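Local coordinates for F1 capsule-anchoring protein (Yersinia pestis, PDB 2XET) that probably helps assemble the F1 capsular antigen at the bacterial surface, as the C-terminal domain of the Caf1A usher, at residues L8-N13 with V53-D58. Residues are numbered along the deposited sequence; the frame is centred on the assembly and turned at random.
Sequences LKRSDN and VKWGRD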
# COMPACT_ATOMS: atom_id res chain seq x y z
N LEU A 8 -3.30 -5.31 -2.09
CA LEU A 8 -2.15 -5.22 -2.98
C LEU A 8 -1.90 -6.54 -3.68
O LEU A 8 -2.04 -7.58 -3.07
CB LEU A 8 -0.90 -4.84 -2.16
CG LEU A 8 -0.89 -3.43 -1.56
CD1 LEU A 8 0.13 -3.39 -0.41
CD2 LEU A 8 -0.56 -2.37 -2.62
N LYS A 9 -1.51 -6.50 -4.95
CA LYS A 9 -1.04 -7.70 -5.64
C LYS A 9 0.18 -7.28 -6.46
O LYS A 9 0.18 -6.18 -7.02
CB LYS A 9 -2.13 -8.30 -6.54
CG LYS A 9 -1.78 -9.68 -7.12
CD LYS A 9 -2.95 -10.38 -7.81
CE LYS A 9 -3.62 -9.45 -8.83
NZ LYS A 9 -4.60 -10.12 -9.72
N ARG A 10 1.21 -8.14 -6.50
CA ARG A 10 2.40 -7.82 -7.27
C ARG A 10 2.09 -7.82 -8.77
O ARG A 10 1.14 -8.48 -9.22
CB ARG A 10 3.51 -8.84 -6.99
CG ARG A 10 4.11 -8.72 -5.57
CD ARG A 10 4.70 -10.06 -5.13
NE ARG A 10 5.61 -10.66 -6.10
CZ ARG A 10 6.84 -11.10 -5.83
NH1 ARG A 10 7.34 -11.00 -4.61
NH2 ARG A 10 7.57 -11.65 -6.78
N SER A 11 2.92 -7.11 -9.56
CA SER A 11 2.77 -7.08 -11.02
C SER A 11 2.93 -8.48 -11.69
O SER A 11 2.44 -8.70 -12.83
CB SER A 11 3.69 -6.04 -11.66
OG SER A 11 5.00 -6.14 -11.14
N ASP A 12 3.58 -9.41 -10.99
CA ASP A 12 3.73 -10.79 -11.49
C ASP A 12 2.57 -11.70 -11.03
O ASP A 12 2.64 -12.91 -11.14
CB ASP A 12 5.13 -11.35 -11.14
CG ASP A 12 5.35 -11.59 -9.64
OD1 ASP A 12 4.48 -11.23 -8.82
OD2 ASP A 12 6.45 -12.13 -9.31
N ASN A 13 1.50 -11.08 -10.51
CA ASN A 13 0.30 -11.79 -10.02
C ASN A 13 0.46 -12.64 -8.75
O ASN A 13 -0.43 -13.44 -8.44
CB ASN A 13 -0.41 -12.61 -11.13
CG ASN A 13 -1.89 -12.84 -10.84
OD1 ASN A 13 -2.61 -11.92 -10.48
ND2 ASN A 13 -2.34 -14.08 -11.02
N VAL A 53 6.47 -0.85 -0.82
CA VAL A 53 6.13 -2.05 -0.08
C VAL A 53 7.38 -2.92 -0.16
O VAL A 53 7.87 -3.20 -1.26
CB VAL A 53 4.87 -2.71 -0.67
CG1 VAL A 53 4.49 -3.94 0.13
CG2 VAL A 53 3.72 -1.69 -0.70
N LYS A 54 7.93 -3.32 0.99
CA LYS A 54 9.28 -3.90 1.01
C LYS A 54 9.37 -5.14 1.91
O LYS A 54 8.84 -5.12 3.03
CB LYS A 54 10.29 -2.83 1.45
CG LYS A 54 11.78 -3.22 1.26
CD LYS A 54 12.69 -2.06 1.63
CE LYS A 54 14.16 -2.45 1.53
NZ LYS A 54 15.01 -1.29 1.98
N TRP A 55 10.01 -6.20 1.41
CA TRP A 55 10.26 -7.42 2.20
C TRP A 55 11.72 -7.90 2.11
O TRP A 55 12.06 -8.97 2.62
CB TRP A 55 9.31 -8.56 1.79
CG TRP A 55 9.31 -8.81 0.31
CD1 TRP A 55 10.06 -9.75 -0.36
CD2 TRP A 55 8.54 -8.12 -0.68
NE1 TRP A 55 9.82 -9.66 -1.71
CE2 TRP A 55 8.88 -8.69 -1.94
CE3 TRP A 55 7.59 -7.08 -0.64
CZ2 TRP A 55 8.33 -8.23 -3.15
CZ3 TRP A 55 7.02 -6.64 -1.85
CH2 TRP A 55 7.41 -7.21 -3.09
N GLY A 56 12.57 -7.11 1.47
CA GLY A 56 14.01 -7.39 1.43
C GLY A 56 14.80 -6.29 0.75
O GLY A 56 14.24 -5.31 0.25
N ARG A 57 16.12 -6.47 0.73
CA ARG A 57 17.02 -5.44 0.22
C ARG A 57 17.49 -5.63 -1.22
O ARG A 57 18.15 -4.74 -1.79
CB ARG A 57 18.24 -5.30 1.15
CG ARG A 57 19.12 -6.53 1.21
CD ARG A 57 20.20 -6.39 2.28
NE ARG A 57 19.60 -6.19 3.60
CZ ARG A 57 19.15 -7.17 4.39
NH1 ARG A 57 18.61 -6.86 5.57
NH2 ARG A 57 19.23 -8.45 4.03
N ASP A 58 17.15 -6.77 -1.82
CA ASP A 58 17.63 -7.09 -3.16
C ASP A 58 16.61 -6.78 -4.25
O ASP A 58 15.45 -6.46 -3.97
CB ASP A 58 18.01 -8.56 -3.25
CG ASP A 58 19.02 -8.98 -2.22
OD1 ASP A 58 20.19 -8.55 -2.33
OD2 ASP A 58 18.63 -9.76 -1.32
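Leu-8 and Val-53 meet tip to tip inside the domain, while two residues further along each chain, at the end of one strand and just past the end of the other, Arg-10 meets Trp-55; together they illustrate how a contact can pass from the buried interior to the partly exposed edge of a domain. The segments take in the last residues of strands 2-10 and 48-54 and the turn and loop that follow. In this PapC C-terminal domain, of the transthyretin clan, strands 62-68 and 79-87 come between them in sheet order, so the sheet presumably curls to let them face each other. On the buried side a single methyl contact spans the gap, CD1 of Leu-8 lying 4.0 Å from CG2 of Val-53. Chi1 of Val-53 (-178°) turns CG2 anti to the carbonyl carbon and toward Leu-8. Val-16 touches both side chains, and Val-53 also packs on both cysteines of the Cys-63–Cys-85 disulfide, which links the two intervening strands beside the contact.

The outer half is less enclosed, both residues being partly exposed, and its closest approach is made obliquely by one nitrogen. NH1 of Arg-10 comes within 3.3 Å of CZ2 on the Trp-55 indole, with the guanidinium and ring planes 26° apart. A bend at chi3 (50°) helps carry the arginine head across. Asp-12 holds it too: NE donates to OD1 at 3.0 Å and NH2 to OD2 at 2.8 Å, a side-on salt bridge with both bonds nearly straight. Behind this grip runs a type I turn from Arg-10 to Asn-13. Lys-14 also pairs with OD2 of Asp-12, probably moderating its negative charge. The chemistry thus implies a division of labour: methyl packing joins the strands inside, whereas nearer the surface a carboxylate fixes the rotation of the guanidinium that meets the indole.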